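Local coordinates for RRNA methyltransferase (Streptomyces viridochromogenes, PDB 1O9G), which methylates N1 of guanine-2535 in 23S ribosomal RNA, using S-adenosyl-L-methionine, and thereby confers resistance to the orthosomycin antibiotic avilamycin, at residues 53-58 with 75-80; 166-171 with 203-208; 104-109 with 133-138. The protein carries 3 engineered substitutions. All coordinates share one frame; numbering follows the deposited sequence.

Overall arrangement
Contact 1 lies within the mixed sheet and contact 2 at the loops leading into its next strands; their centres are 11 Å apart, and they touch directly: Thr54 O lies 2.9 Å from Asp170 N and Trp56 N 2.9 Å from Val171 O, both probable hydrogen bonds. Contact 1 pairs two central parallel strands, whereas contact 2 joins the loops before strands 171-175 and 209-214. Contact 3 stands apart in a pair of long helices, about 7 Å from contact 1 and 17 Å from contact 2 between nearest atoms. By analogy with class I methyltransferases, the cofactor probably binds near the loop that follows strand 53-57, into which segment 53-58 of contact 1 runs.

Contact 1 of 3, residues 53-58 with 75-80; sequences VTLWDP and RSLRQV
Thr54 and Gln79 cross obliquely on one face of the sheet, while Leu77 reaches toward Val53 and Leu55 on the other. The glutamine starts with CG between its backbone N and carbonyl carbon (chi1 67°), the crowded position, and lays that carbon 3.5 Å from Thr54 CG2. Its extended chain then carries NE2 to 3.3 Å from Thr54 OG1, but the N-H...O angle of 122° makes this a weak hydrogen bond; the stronger polar tie of Gln79 is from OE1 to Ser167 OG. On the opposite face, Leu77 CD2 lies 3.9 Å from Leu55 CB and 4.1 Å from Val53 CG1, one methyl bridging two side chains of the neighbouring strand. Phe40 of helix 33-45 packs on both Leu55 and Leu77, and Leu66 of helix 64-72 on both Leu55 and Val80.

The backbones fix this register. Val53 N donates to Ser76 O at 3.0 Å and Arg78 N to Val53 O at 2.8 Å. Leu55 N then meets Gln79 O at 3.2 Å. Val53 pairs with Leu77 but Thr54 with Gln79, so Arg78 is the extra residue of a beta bulge. Past it the strands run on in parallel, and Val80 CA makes a C-H...O contact of 3.2 Å with Leu55 O. Together with helix 64-72 the two strands form a beta-alpha-beta crossover, placed centrally in the sheet order 3-2-1-4-5-7-6 that marks the Rossmann-like fold of class I methyltransferases.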
# COMPACT_ATOMS: atom_id res chain seq x y z
N VAL A 53 -6.80 11.99 3.38
CA VAL A 53 -5.45 11.76 2.88
C VAL A 53 -5.44 11.16 1.47
O VAL A 53 -6.25 10.29 1.12
CB VAL A 53 -4.71 10.82 3.87
CG1 VAL A 53 -3.56 10.04 3.28
CG2 VAL A 53 -4.33 11.60 5.15
N THR A 54 -4.48 11.61 0.66
CA THR A 54 -4.15 10.97 -0.58
C THR A 54 -2.95 10.08 -0.33
O THR A 54 -1.90 10.54 0.14
CB THR A 54 -3.85 12.02 -1.63
OG1 THR A 54 -5.06 12.76 -1.91
CG2 THR A 54 -3.38 11.37 -2.92
N LEU A 55 -3.11 8.79 -0.60
CA LEU A 55 -2.09 7.77 -0.37
C LEU A 55 -1.58 7.20 -1.70
O LEU A 55 -2.38 6.83 -2.55
CB LEU A 55 -2.70 6.65 0.44
CG LEU A 55 -1.92 5.34 0.67
CD1 LEU A 55 -0.70 5.58 1.43
CD2 LEU A 55 -2.77 4.26 1.32
N TRP A 56 -0.25 7.13 -1.83
CA TRP A 56 0.40 6.66 -3.04
C TRP A 56 1.32 5.48 -2.68
O TRP A 56 2.14 5.58 -1.76
CB TRP A 56 1.24 7.79 -3.61
CG TRP A 56 2.01 7.55 -4.88
CD1 TRP A 56 1.84 6.57 -5.81
CD2 TRP A 56 3.05 8.40 -5.37
NE1 TRP A 56 2.72 6.77 -6.85
CE2 TRP A 56 3.48 7.87 -6.60
CE3 TRP A 56 3.70 9.53 -4.86
CZ2 TRP A 56 4.50 8.43 -7.35
CZ3 TRP A 56 4.74 10.10 -5.62
CH2 TRP A 56 5.11 9.55 -6.84
N ASP A 57 1.21 4.41 -3.47
CA ASP A 57 2.15 3.31 -3.45
C ASP A 57 2.83 3.27 -4.82
O ASP A 57 2.23 2.82 -5.80
CB ASP A 57 1.47 2.00 -3.15
CG ASP A 57 2.44 0.87 -2.96
OD1 ASP A 57 3.62 0.99 -3.39
OD2 ASP A 57 2.09 -0.17 -2.37
N PRO A 58 4.05 3.81 -4.90
CA PRO A 58 4.83 3.90 -6.15
C PRO A 58 5.63 2.65 -6.50
O PRO A 58 6.36 2.64 -7.51
CB PRO A 58 5.78 5.06 -5.88
CG PRO A 58 6.10 4.93 -4.42
CD PRO A 58 4.78 4.49 -3.81
N ARG A 75 -12.40 5.56 5.44
CA ARG A 75 -12.89 6.79 6.04
C ARG A 75 -11.81 7.90 6.11
O ARG A 75 -12.14 9.09 6.22
CB ARG A 75 -13.44 6.52 7.45
CG ARG A 75 -12.36 6.07 8.43
CD ARG A 75 -12.71 6.24 9.87
NE ARG A 75 -14.08 5.81 10.13
CZ ARG A 75 -14.49 4.55 10.13
NH1 ARG A 75 -13.65 3.54 9.90
NH2 ARG A 75 -15.77 4.28 10.38
N SER A 76 -10.55 7.50 6.15
CA SER A 76 -9.43 8.44 6.26
C SER A 76 -8.85 8.85 4.91
O SER A 76 -7.89 9.63 4.87
CB SER A 76 -8.31 7.83 7.09
OG SER A 76 -8.75 7.47 8.38
N LEU A 77 -9.41 8.37 3.81
CA LEU A 77 -8.79 8.51 2.50
C LEU A 77 -9.64 9.30 1.52
O LEU A 77 -10.86 9.10 1.45
CB LEU A 77 -8.49 7.15 1.91
CG LEU A 77 -7.40 6.32 2.59
CD1 LEU A 77 -7.46 4.87 2.10
CD2 LEU A 77 -6.06 6.92 2.36
N ARG A 78 -8.99 10.19 0.78
CA ARG A 78 -9.56 10.94 -0.34
C ARG A 78 -9.46 10.10 -1.62
O ARG A 78 -10.36 10.10 -2.43
CB ARG A 78 -8.77 12.26 -0.53
CG ARG A 78 -9.18 13.07 -1.75
CD ARG A 78 -8.46 14.37 -1.93
NE ARG A 78 -8.85 15.34 -0.92
CZ ARG A 78 -10.00 16.04 -0.92
NH1 ARG A 78 -10.90 15.87 -1.90
NH2 ARG A 78 -10.25 16.90 0.05
N GLN A 79 -8.31 9.48 -1.83
CA GLN A 79 -7.99 8.78 -3.08
C GLN A 79 -6.71 8.00 -2.87
O GLN A 79 -5.91 8.35 -1.99
CB GLN A 79 -7.80 9.74 -4.25
CG GLN A 79 -6.59 10.58 -4.10
CD GLN A 79 -6.38 11.56 -5.21
OE1 GLN A 79 -6.09 11.16 -6.35
NE2 GLN A 79 -6.48 12.86 -4.89
N VAL A 80 -6.51 6.99 -3.69
CA VAL A 80 -5.26 6.26 -3.73
C VAL A 80 -4.70 6.27 -5.15
O VAL A 80 -5.43 6.34 -6.14
CB VAL A 80 -5.41 4.81 -3.19
CG1 VAL A 80 -5.87 4.82 -1.76
CG2 VAL A 80 -6.36 4.00 -4.00

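Contact 2 of 3, residues 166-171 with 203-208; sequences GSAPDV and ALPAHA
Pro169 O points into a close apolar fit with Leu204, Pro205 and Ala208, the tight half of this meeting of two loops. Pro205 CD comes to 3.2 Å from that oxygen, Pro205 CG to 3.3 Å and Ala208 CB to 3.5 Å. Leu204 has CG beside its backbone N (chi1 -67°) and crosses Pro169 at about a right angle; its CD2 lies 3.7 Å from Pro169 CB. Trp56 of strand 53-57 packs against both of these residues, which ties this half to the sheet.

Toward solvent the fit slackens. Exposed Ala168 offers only its methyl, CB lying 4.0 Å from Pro205 CG. At the other end Asp170 and His207 approach obliquely, but their modelled spacing is too short to be trusted, no hydrogen bond joins them, and both residues touch a crystal neighbour. The dependable polar tie of Asp170 is OD2 to Thr54 N.

From Pro205 to Ala208 the chain makes a type I turn, closed by Ala208 N to Pro205 O at 3.1 Å. This brings Ala208 CA to 3.3 Å from Asp170 O in a C-H...O contact with an angle of 135° at the hydrogen. With no conventional hydrogen bond across the two segments and Pro169 O buried without a partner, the chemistry implies cohesion by proline, leucine and alanine packing; across this contact the oxygen's neighbours are carbon atoms of Leu204, Pro205 and Ala208.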
# COMPACT_ATOMS: atom_id res chain seq x y z
N GLY A 166 -1.86 15.94 -10.92
CA GLY A 166 -2.33 17.08 -10.16
C GLY A 166 -2.60 16.83 -8.69
O GLY A 166 -2.84 17.78 -7.96
N SER A 167 -2.61 15.57 -8.26
CA SER A 167 -2.75 15.25 -6.84
C SER A 167 -1.43 15.44 -6.10
O SER A 167 -0.35 15.27 -6.66
CB SER A 167 -3.20 13.80 -6.65
OG SER A 167 -4.45 13.57 -7.24
N ALA A 168 -1.55 15.78 -4.83
CA ALA A 168 -0.42 15.97 -3.92
C ALA A 168 -0.49 14.95 -2.78
O ALA A 168 -1.13 15.20 -1.75
CB ALA A 168 -0.41 17.39 -3.38
N PRO A 169 0.10 13.76 -2.94
CA PRO A 169 0.01 12.75 -1.88
C PRO A 169 0.52 13.22 -0.52
O PRO A 169 1.57 13.83 -0.44
CB PRO A 169 0.84 11.61 -2.42
CG PRO A 169 0.75 11.78 -3.87
CD PRO A 169 0.80 13.23 -4.12
N ASP A 170 -0.24 12.89 0.52
CA ASP A 170 0.18 13.15 1.89
C ASP A 170 1.01 12.02 2.48
O ASP A 170 1.77 12.25 3.39
CB ASP A 170 -1.04 13.40 2.77
CG ASP A 170 -2.01 14.38 2.14
OD1 ASP A 170 -1.70 15.59 2.13
OD2 ASP A 170 -3.05 14.01 1.57
N VAL A 171 0.78 10.80 2.01
CA VAL A 171 1.46 9.61 2.50
C VAL A 171 1.87 8.78 1.30
O VAL A 171 1.05 8.53 0.41
CB VAL A 171 0.58 8.78 3.46
CG1 VAL A 171 1.30 7.52 3.94
CG2 VAL A 171 0.14 9.63 4.67
N ALA A 203 8.66 15.22 -5.97
CA ALA A 203 7.29 15.27 -6.50
C ALA A 203 6.20 15.53 -5.44
O ALA A 203 5.06 15.78 -5.80
CB ALA A 203 6.98 13.98 -7.22
N LEU A 204 6.55 15.47 -4.17
CA LEU A 204 5.57 15.52 -3.06
C LEU A 204 5.47 16.87 -2.41
O LEU A 204 6.42 17.66 -2.44
CB LEU A 204 5.97 14.52 -1.98
CG LEU A 204 5.87 13.07 -2.39
CD1 LEU A 204 6.59 12.19 -1.36
CD2 LEU A 204 4.41 12.68 -2.54
N PRO A 205 4.35 17.14 -1.75
CA PRO A 205 4.29 18.33 -0.90
C PRO A 205 5.22 18.15 0.30
O PRO A 205 5.55 17.01 0.67
CB PRO A 205 2.82 18.39 -0.48
CG PRO A 205 2.35 16.99 -0.52
CD PRO A 205 3.13 16.32 -1.62
N ALA A 206 5.67 19.27 0.88
CA ALA A 206 6.71 19.30 1.90
C ALA A 206 6.36 18.46 3.11
O ALA A 206 7.22 17.81 3.72
CB ALA A 206 6.97 20.72 2.31
N HIS A 207 5.09 18.45 3.46
CA HIS A 207 4.63 17.72 4.66
C HIS A 207 4.50 16.22 4.51
O HIS A 207 4.26 15.54 5.50
CB HIS A 207 3.27 18.24 5.13
CG HIS A 207 2.17 17.98 4.15
ND1 HIS A 207 1.31 16.90 4.21
CD2 HIS A 207 1.79 18.70 3.06
CE1 HIS A 207 0.47 16.96 3.19
NE2 HIS A 207 0.75 18.03 2.48
N ALA A 208 4.59 15.70 3.29
CA ALA A 208 4.27 14.32 3.04
C ALA A 208 5.17 13.40 3.86
O ALA A 208 6.38 13.64 3.98
CB ALA A 208 4.44 13.99 1.58

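Contact 3 of 3, residues 104-109 with 133-138; sequences GLTARE and RLRERL
Arg135 reaches across to Leu105, Thr106 and Glu109, and most of its side chain, from CB through CD and NE to NH2, meets something across the interface. CB lies against Leu105 CB at 3.9 Å. CG, anti to the backbone N, continues the chain across the interface to CD, which passes 3.2 Å from Thr106 OG1, an oxygen already hydrogen-bonded to Pro102 O. A bend at chi3 (38°) then places NE, which donates to a water at 2.8 Å; that water in turn donates to Glu109 OE1 at 2.7 Å. At the tip, NH2 makes the direct salt bridge to the same Glu109 OE1, 3.2 Å long and nearly straight at 173°. The carboxylate presents its syn lone pair and lies almost coplanar with the guanidinium, meeting it at the edge; with the water bridge, this would restrain the rotation of both groups. Arg113 holds the other carboxylate oxygen, OE2. Glu109 thus pairs with two arginines, one per oxygen, which would favour its ionised form.

Beside this polar edge, Leu105 supplies the apolar packing, with CD1 3.8 Å from Leu138 CD2 and its other methyl near Leu134 CB.

The axes of the two segments are 9.4 Å apart and inclined at 169°, the geometry of an antiparallel helical hairpin. Helices 102-119 and 122-140 form it, inserted in the chain between helix 87-98 and strand 147-151; Leu134 packs on Leu16 and Leu138 on Arg74, both in loops.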
# COMPACT_ATOMS: atom_id res chain seq x y z
N GLY A 104 -17.07 -3.20 -8.16
CA GLY A 104 -16.00 -4.18 -8.24
C GLY A 104 -16.15 -5.31 -7.24
O GLY A 104 -15.88 -6.50 -7.52
N LEU A 105 -16.60 -4.95 -6.04
CA LEU A 105 -16.84 -5.95 -5.01
C LEU A 105 -18.04 -6.81 -5.36
O LEU A 105 -18.02 -8.00 -5.12
CB LEU A 105 -17.01 -5.29 -3.63
CG LEU A 105 -15.67 -4.87 -3.05
CD1 LEU A 105 -15.85 -3.84 -1.95
CD2 LEU A 105 -14.89 -6.07 -2.54
N THR A 106 -19.07 -6.22 -5.98
CA THR A 106 -20.23 -6.98 -6.45
C THR A 106 -19.80 -7.98 -7.51
O THR A 106 -20.25 -9.11 -7.48
CB THR A 106 -21.29 -6.03 -6.97
OG1 THR A 106 -21.88 -5.35 -5.86
CG2 THR A 106 -22.43 -6.76 -7.62
N ALA A 107 -18.93 -7.57 -8.44
CA ALA A 107 -18.43 -8.45 -9.49
C ALA A 107 -17.62 -9.61 -8.90
O ALA A 107 -17.79 -10.75 -9.30
CB ALA A 107 -17.61 -7.69 -10.50
N ARG A 108 -16.78 -9.34 -7.92
CA ARG A 108 -16.00 -10.38 -7.28
C ARG A 108 -16.88 -11.35 -6.50
O ARG A 108 -16.64 -12.57 -6.53
CB ARG A 108 -14.92 -9.74 -6.40
CG ARG A 108 -13.97 -10.69 -5.70
CD ARG A 108 -13.23 -11.62 -6.58
NE ARG A 108 -12.02 -12.12 -5.92
CZ ARG A 108 -11.27 -13.11 -6.36
NH1 ARG A 108 -11.57 -13.78 -7.45
NH2 ARG A 108 -10.19 -13.42 -5.67
N GLU A 109 -17.86 -10.82 -5.80
CA GLU A 109 -18.81 -11.65 -5.05
C GLU A 109 -19.52 -12.59 -6.02
O GLU A 109 -19.69 -13.77 -5.73
CB GLU A 109 -19.86 -10.81 -4.30
CG GLU A 109 -20.84 -11.62 -3.48
CD GLU A 109 -21.92 -10.79 -2.81
OE1 GLU A 109 -21.81 -9.56 -2.81
OE2 GLU A 109 -22.87 -11.41 -2.29
N ARG A 133 -19.54 -8.32 2.83
CA ARG A 133 -19.24 -7.52 4.01
C ARG A 133 -18.33 -6.33 3.69
O ARG A 133 -18.56 -5.20 4.17
CB ARG A 133 -18.64 -8.35 5.14
CG ARG A 133 -19.61 -9.32 5.80
CD ARG A 133 -19.02 -9.93 7.04
NE ARG A 133 -17.94 -10.86 6.71
CZ ARG A 133 -18.08 -12.16 6.50
NH1 ARG A 133 -19.25 -12.77 6.65
NH2 ARG A 133 -17.03 -12.89 6.16
N LEU A 134 -17.33 -6.57 2.86
CA LEU A 134 -16.41 -5.50 2.47
C LEU A 134 -17.18 -4.42 1.70
O LEU A 134 -16.89 -3.24 1.88
CB LEU A 134 -15.22 -6.03 1.64
CG LEU A 134 -14.20 -6.87 2.41
CD1 LEU A 134 -13.22 -7.49 1.40
CD2 LEU A 134 -13.48 -6.02 3.44
N ARG A 135 -18.08 -4.82 0.81
CA ARG A 135 -18.91 -3.86 0.08
C ARG A 135 -19.79 -3.04 1.01
O ARG A 135 -19.91 -1.84 0.83
CB ARG A 135 -19.77 -4.54 -0.98
CG ARG A 135 -20.65 -3.59 -1.77
CD ARG A 135 -21.47 -4.20 -2.90
NE ARG A 135 -21.97 -5.53 -2.57
CZ ARG A 135 -22.98 -5.79 -1.76
NH1 ARG A 135 -23.67 -4.81 -1.19
NH2 ARG A 135 -23.32 -7.06 -1.55
N GLU A 136 -20.41 -3.68 1.99
CA GLU A 136 -21.25 -2.98 2.94
C GLU A 136 -20.45 -1.95 3.74
O GLU A 136 -20.93 -0.83 3.93
CB GLU A 136 -22.01 -3.96 3.85
CG GLU A 136 -22.98 -4.84 3.07
CD GLU A 136 -23.56 -5.99 3.88
OE1 GLU A 136 -23.00 -6.33 4.95
OE2 GLU A 136 -24.57 -6.56 3.42
N ARG A 137 -19.26 -2.30 4.19
CA ARG A 137 -18.39 -1.36 4.89
C ARG A 137 -17.94 -0.22 3.96
O ARG A 137 -18.01 0.94 4.35
CB ARG A 137 -17.18 -2.07 5.54
CG ARG A 137 -17.55 -2.87 6.77
CD ARG A 137 -16.39 -3.37 7.63
NE ARG A 137 -15.60 -4.45 7.03
CZ ARG A 137 -15.88 -5.76 7.10
NH1 ARG A 137 -16.98 -6.19 7.72
NH2 ARG A 137 -15.06 -6.65 6.55
N LEU A 138 -17.57 -0.54 2.73
CA LEU A 138 -17.11 0.46 1.79
C LEU A 138 -18.21 1.49 1.52
O LEU A 138 -17.97 2.70 1.53
CB LEU A 138 -16.63 -0.17 0.48
CG LEU A 138 -16.20 0.74 -0.68
CD1 LEU A 138 -14.96 1.51 -0.27
CD2 LEU A 138 -15.94 -0.05 -1.91
O HOH W 1 -20.06 -7.53 -2.84